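Local coordinates for phosphatidylethanolamine-binding protein, putative (Plasmodium falciparum, PDB 2R77) that probably binds phosphatidylethanolamine and may regulate protein kinase activity, at residues A[152-157]-A[192-197]; A[89-94]-A[105-110]. All coordinates share one frame; numbering follows the deposited sequence.

Interaction 1: A[152-157]-A[192-197]; sequences SLIKEE and NNMKIV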
loop_
_atom_site.group_PDB
_atom_site.type_symbol
_atom_site.label_atom_id
_atom_site.label_comp_id
_atom_site.label_asym_id
_atom_site.label_seq_id
_atom_site.Cartn_x
_atom_site.Cartn_y
_atom_site.Cartn_z
ATOM N N SER A 152 4.220 2.114 7.041
ATOM C CA SER A 152 5.394 1.754 7.854
ATOM C C SER A 152 5.934 3.005 8.546
ATOM O O SER A 152 5.506 4.114 8.228
ATOM C CB SER A 152 6.455 1.063 7.005
ATOM O OG SER A 152 7.076 1.956 6.087
ATOM N N LEU A 153 6.857 2.820 9.492
ATOM C CA LEU A 153 7.427 3.944 10.259
ATOM C C LEU A 153 8.875 4.185 9.942
ATOM O O LEU A 153 9.679 3.252 9.988
ATOM C CB LEU A 153 7.365 3.634 11.751
ATOM C CG LEU A 153 6.140 3.975 12.549
ATOM C CD1 LEU A 153 6.390 3.557 13.991
ATOM C CD2 LEU A 153 5.872 5.471 12.432
ATOM N N ILE A 154 9.220 5.435 9.648
ATOM C CA ILE A 154 10.592 5.791 9.317
ATOM C C ILE A 154 11.036 6.965 10.196
ATOM O O ILE A 154 10.247 7.864 10.490
ATOM C CB ILE A 154 10.722 6.122 7.798
ATOM C CG1 ILE A 154 12.175 6.154 7.325
ATOM C CG2 ILE A 154 10.006 7.403 7.431
ATOM C CD1 ILE A 154 12.293 6.258 5.819
ATOM N N LYS A 155 12.285 6.935 10.640
ATOM C CA LYS A 155 12.825 8.053 11.408
ATOM C C LYS A 155 12.770 9.314 10.564
ATOM O O LYS A 155 13.089 9.285 9.363
ATOM C CB LYS A 155 14.263 7.774 11.834
ATOM C CG LYS A 155 14.384 6.739 12.925
ATOM C CD LYS A 155 15.830 6.600 13.368
ATOM C CE LYS A 155 15.915 6.204 14.843
ATOM N NZ LYS A 155 15.395 7.283 15.757
ATOM N N GLU A 156 12.376 10.416 11.203
ATOM C CA GLU A 156 12.322 11.737 10.574
ATOM C C GLU A 156 13.514 12.010 9.656
ATOM O O GLU A 156 13.329 12.446 8.528
ATOM C CB GLU A 156 12.224 12.828 11.647
ATOM N N GLU A 157 14.728 11.716 10.132
ATOM C CA GLU A 157 15.961 12.002 9.384
ATOM C C GLU A 157 16.095 11.236 8.074
ATOM O O GLU A 157 16.826 11.670 7.179
ATOM C CB GLU A 157 17.211 11.737 10.238
ATOM C CG GLU A 157 17.102 12.208 11.661
ATOM C CD GLU A 157 16.698 11.085 12.592
ATOM O OE1 GLU A 157 17.558 10.202 12.871
ATOM O OE2 GLU A 157 15.529 11.095 13.041
ATOM N N ASN A 192 15.115 -1.029 5.385
ATOM C CA ASN A 192 15.079 0.334 5.903
ATOM C C ASN A 192 14.768 0.441 7.407
ATOM O O ASN A 192 14.565 1.546 7.916
ATOM C CB ASN A 192 14.105 1.198 5.056
ATOM C CG ASN A 192 14.587 1.385 3.616
ATOM O OD1 ASN A 192 15.394 2.275 3.316
ATOM N ND2 ASN A 192 14.095 0.540 2.716
ATOM N N ASN A 193 14.728 -0.694 8.114
ATOM C CA ASN A 193 14.431 -0.722 9.554
ATOM C C ASN A 193 13.155 0.032 9.902
ATOM O O ASN A 193 13.143 0.873 10.808
ATOM C CB ASN A 193 15.609 -0.157 10.376
ATOM C CG ASN A 193 16.946 -0.684 9.928
ATOM O OD1 ASN A 193 17.118 -1.885 9.709
ATOM N ND2 ASN A 193 17.916 0.214 9.799
ATOM N N MET A 194 12.097 -0.265 9.142
ATOM C CA MET A 194 10.777 0.328 9.307
ATOM C C MET A 194 9.782 -0.713 9.800
ATOM O O MET A 194 9.545 -1.736 9.141
ATOM C CB MET A 194 10.263 0.883 7.961
ATOM C CG MET A 194 11.172 1.821 7.243
ATOM S SD MET A 194 10.273 2.696 5.922
ATOM C CE MET A 194 10.082 1.393 4.706
ATOM N N LYS A 195 9.183 -0.456 10.956
ATOM C CA LYS A 195 8.100 -1.278 11.431
ATOM C C LYS A 195 6.903 -1.083 10.506
ATOM O O LYS A 195 6.560 0.056 10.178
ATOM C CB LYS A 195 7.735 -0.867 12.864
ATOM C CG LYS A 195 6.652 -1.692 13.509
ATOM C CD LYS A 195 6.251 -1.186 14.896
ATOM C CE LYS A 195 5.171 -2.097 15.493
ATOM N NZ LYS A 195 4.661 -1.654 16.828
ATOM N N ILE A 196 6.274 -2.183 10.098
ATOM C CA ILE A 196 4.978 -2.095 9.431
ATOM C C ILE A 196 3.885 -1.911 10.489
ATOM O O ILE A 196 3.765 -2.722 11.428
ATOM C CB ILE A 196 4.712 -3.298 8.479
ATOM C CG1 ILE A 196 5.748 -3.268 7.342
ATOM C CG2 ILE A 196 3.262 -3.263 8.006
ATOM C CD1 ILE A 196 5.776 -4.465 6.426
ATOM N N VAL A 197 3.139 -0.809 10.383
ATOM C CA VAL A 197 2.176 -0.442 11.460
ATOM C C VAL A 197 0.700 -0.363 11.071
ATOM O O VAL A 197 -0.169 -0.367 11.933
ATOM C CB VAL A 197 2.612 0.869 12.227
ATOM C CG1 VAL A 197 3.983 0.687 12.905
ATOM C CG2 VAL A 197 2.652 2.063 11.295
HETATM O O HOH W 1 10.088 1.665 12.809
#
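Ser152 and Met194 meet side by side, Ser152 OG lying 3.3 Å from Met194 SD, with the thioether methyl almost as near. A chi1 of 70° places OG between the backbone N and the carbonyl carbon, turned to the methionine. It is a packing contact, and this buried hydroxyl has no hydrogen-bond partner in the model. The unbranched, bendable methionine lays its sulfur and methyl against the small serine. Met194, bent at its last torsion, also runs alongside Ile154, SD reaching Ile154 CB at 3.9 Å.

The backbone gives one direct bond, from Leu153 N to Lys195 O (2.9 Å, 144° at the hydrogen), in the carbonyl plane. The same oxygen receives a CA-H...O contact from Ser152. Leu153 O lies 3.2 Å from Met194 CB, takes a CA-H...O contact from Met194 CA, and accepts from a water that itself accepts from Lys195 N. Leu153 crosses Val197 at about a right angle, Leu153 CD1 resting 3.9 Å from Val197 CG1, a purely van der Waals contact of branched, apolar side chains.

Ser152 and Ile196 form a non-hydrogen-bonded antiparallel pair. Strand 148-155 is bonded on its other side to strand 84-95; strand 196-201, outermost in the five-stranded sheet, still bonds through Val197 to Asn43 and Val44. The chain reaches it from helix 185-191, closed by a Schellman motif with Asn193 as C-prime residue.

Interaction 2: A[89-94]-A[105-110]; sequences FMVDPD and EYIHWV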
loop_
_atom_site.group_PDB
_atom_site.type_symbol
_atom_site.label_atom_id
_atom_site.label_comp_id
_atom_site.label_asym_id
_atom_site.label_seq_id
_atom_site.Cartn_x
_atom_site.Cartn_y
_atom_site.Cartn_z
ATOM N N PHE A 89 2.534 3.109 1.244
ATOM C CA PHE A 89 2.756 2.446 -0.048
ATOM C C PHE A 89 1.374 2.032 -0.588
ATOM O O PHE A 89 0.561 1.469 0.156
ATOM C CB PHE A 89 3.508 1.118 0.136
ATOM C CG PHE A 89 4.926 1.243 0.666
ATOM C CD1 PHE A 89 6.018 1.140 -0.214
ATOM C CD2 PHE A 89 5.175 1.401 2.034
ATOM C CE1 PHE A 89 7.325 1.202 0.252
ATOM C CE2 PHE A 89 6.510 1.474 2.510
ATOM C CZ PHE A 89 7.581 1.392 1.606
ATOM N N MET A 90 1.121 2.233 -1.881
ATOM C CA MET A 90 0.045 1.465 -2.516
ATOM C C MET A 90 0.717 0.509 -3.464
ATOM O O MET A 90 1.512 0.939 -4.299
ATOM C CB MET A 90 -0.947 2.317 -3.318
ATOM C CG MET A 90 -2.166 1.453 -3.754
ATOM S SD MET A 90 -3.475 2.366 -4.631
ATOM C CE MET A 90 -3.084 2.110 -6.376
ATOM N N VAL A 91 0.395 -0.780 -3.323
ATOM C CA VAL A 91 1.032 -1.837 -4.125
ATOM C C VAL A 91 0.030 -2.866 -4.588
ATOM O O VAL A 91 -0.917 -3.215 -3.865
ATOM C CB VAL A 91 2.178 -2.600 -3.381
ATOM C CG1 VAL A 91 3.289 -1.651 -2.951
ATOM C CG2 VAL A 91 1.629 -3.411 -2.179
ATOM N N ASP A 92 0.237 -3.333 -5.817
ATOM C CA ASP A 92 -0.519 -4.473 -6.353
ATOM C C ASP A 92 0.351 -5.728 -6.182
ATOM O O ASP A 92 1.338 -5.876 -6.856
ATOM C CB ASP A 92 -0.808 -4.240 -7.846
ATOM C CG ASP A 92 -1.593 -5.380 -8.466
ATOM O OD1 ASP A 92 -1.886 -6.386 -7.757
ATOM O OD2 ASP A 92 -1.906 -5.259 -9.666
ATOM N N PRO A 93 -0.015 -6.621 -5.257
ATOM C CA PRO A 93 0.839 -7.807 -5.026
ATOM C C PRO A 93 0.490 -8.949 -6.000
ATOM O O PRO A 93 1.034 -10.068 -5.862
ATOM C CB PRO A 93 0.473 -8.206 -3.596
ATOM C CG PRO A 93 -0.990 -7.910 -3.554
ATOM C CD PRO A 93 -1.186 -6.623 -4.363
ATOM N N ASP A 94 -0.393 -8.661 -6.965
ATOM C CA ASP A 94 -0.927 -9.691 -7.876
ATOM C C ASP A 94 -0.591 -9.389 -9.328
ATOM O O ASP A 94 -1.427 -9.499 -10.247
ATOM C CB ASP A 94 -2.424 -9.883 -7.628
ATOM C CG ASP A 94 -2.703 -10.517 -6.275
ATOM O OD1 ASP A 94 -2.070 -11.567 -5.971
ATOM O OD2 ASP A 94 -3.559 -10.002 -5.520
ATOM N N GLU A 105 4.893 -8.014 -6.609
ATOM C CA GLU A 105 4.407 -6.683 -6.267
ATOM C C GLU A 105 4.827 -5.619 -7.285
ATOM O O GLU A 105 5.994 -5.540 -7.727
ATOM C CB GLU A 105 4.917 -6.301 -4.870
ATOM C CG GLU A 105 4.306 -7.124 -3.742
ATOM C CD GLU A 105 4.874 -6.763 -2.380
ATOM O OE1 GLU A 105 5.640 -5.771 -2.291
ATOM O OE2 GLU A 105 4.550 -7.487 -1.411
ATOM N N TYR A 106 3.859 -4.786 -7.635
ATOM C CA TYR A 106 4.056 -3.626 -8.495
ATOM C C TYR A 106 3.681 -2.415 -7.636
ATOM O O TYR A 106 2.549 -2.346 -7.131
ATOM C CB TYR A 106 3.166 -3.707 -9.737
ATOM C CG TYR A 106 3.565 -2.704 -10.802
ATOM C CD1 TYR A 106 4.448 -3.067 -11.817
ATOM C CD2 TYR A 106 3.077 -1.391 -10.777
ATOM C CE1 TYR A 106 4.834 -2.152 -12.796
ATOM C CE2 TYR A 106 3.448 -0.460 -11.764
ATOM C CZ TYR A 106 4.322 -0.854 -12.764
ATOM O OH TYR A 106 4.711 0.031 -13.731
ATOM N N ILE A 107 4.625 -1.488 -7.442
ATOM C CA ILE A 107 4.384 -0.376 -6.533
ATOM C C ILE A 107 3.740 0.768 -7.303
ATOM O O ILE A 107 4.291 1.206 -8.324
ATOM C CB ILE A 107 5.658 0.109 -5.781
ATOM C CG1 ILE A 107 6.179 -1.022 -4.872
ATOM C CG2 ILE A 107 5.330 1.362 -4.967
ATOM C CD1 ILE A 107 7.321 -0.628 -3.923
ATOM N N HIS A 108 2.585 1.218 -6.803
ATOM C CA HIS A 108 1.790 2.282 -7.409
ATOM C C HIS A 108 1.958 3.692 -6.811
ATOM O O HIS A 108 1.615 4.673 -7.470
ATOM C CB HIS A 108 0.297 1.899 -7.383
ATOM C CG HIS A 108 -0.065 0.854 -8.390
ATOM N ND1 HIS A 108 -0.631 1.160 -9.614
ATOM C CD2 HIS A 108 0.111 -0.487 -8.381
ATOM C CE1 HIS A 108 -0.812 0.042 -10.298
ATOM N NE2 HIS A 108 -0.379 -0.970 -9.568
ATOM N N TRP A 109 2.477 3.797 -5.579
ATOM C CA TRP A 109 2.462 5.073 -4.886
ATOM C C TRP A 109 3.302 4.926 -3.628
ATOM O O TRP A 109 3.165 3.945 -2.899
ATOM C CB TRP A 109 1.001 5.438 -4.546
ATOM C CG TRP A 109 0.773 6.787 -3.952
ATOM C CD1 TRP A 109 1.486 7.957 -4.195
ATOM C CD2 TRP A 109 -0.301 7.141 -3.089
ATOM N NE1 TRP A 109 0.915 9.006 -3.493
ATOM C CE2 TRP A 109 -0.166 8.536 -2.795
ATOM C CE3 TRP A 109 -1.359 6.420 -2.506
ATOM C CZ2 TRP A 109 -1.061 9.211 -1.955
ATOM C CZ3 TRP A 109 -2.247 7.096 -1.663
ATOM C CH2 TRP A 109 -2.080 8.479 -1.386
ATOM N N VAL A 110 4.210 5.868 -3.398
ATOM C CA VAL A 110 4.929 5.916 -2.129
ATOM C C VAL A 110 4.982 7.374 -1.658
ATOM O O VAL A 110 5.487 8.249 -2.381
ATOM C CB VAL A 110 6.360 5.322 -2.220
ATOM C CG1 VAL A 110 7.104 5.425 -0.862
ATOM C CG2 VAL A 110 6.322 3.842 -2.644
#
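A classic beta bulge interrupts the hairpin of strands 84-95 and 104-114, with His108 and Trp109 both facing Met90. Met90 O accepts from His108 N at 2.7 Å and more weakly from Trp109 N, while Met90 N bonds to Trp109 O. Past the bulge, regular pairing resumes: Asp92 N gives to Tyr106 O (2.8 Å) and Tyr106 N to Asp92 O.

One face is hydrocarbon. Val91 and Ile107 lie side by side, CG1 to CG1 at 3.5 Å, and Val110 CG2 meets Phe89 CD1 at 3.6 Å. Beta-branched residues suit the extended chain here. On the face of Met90 and Asp92, Met90 leaves with CG anti to its N (chi1 -171°), then bends at the sulfur to bring CE within 3.5 Å of His108 CB. Asp92 CB approaches the same imidazole at NE2, 3.7 Å away.

Asp94 N closes an Asx turn on Asp92 OD1, met from above the carboxylate plane, 47° out of it. OD2 binds Lys172 and His145; His108 holds Lys172 through NE2 and Val134 O through ND1. Lys172 thus bonds to both carboxylate and imidazole, which, within the Asp-Pro-Asp sequence of residues 92-94 and its surroundings, is consistent with the anion-binding pocket known in PEBP relatives.

Both contacts belong to the same five-stranded antiparallel sheet, yet at different depths. Interaction 2 pairs strands 84-95 and 104-114 near the centre of the chain, with every touching residue buried; interaction 1 ties strand 148-155 to the incoming outermost strand and is only partly buried. Their centres are about 17 Å apart, but they join where Phe89 touches Ser152 OG with CE2 (3.7 Å) and Met194 CE with CZ (4.0 Å). Backbone bonding differs accordingly: continuous apart from a bulge at 89-94 with 105-110, sparse and partly carried by water at 152-157 with 192-197. Both have apolar and methionine packing; interaction 2 adds the buried polar cluster of Asp92 and His108.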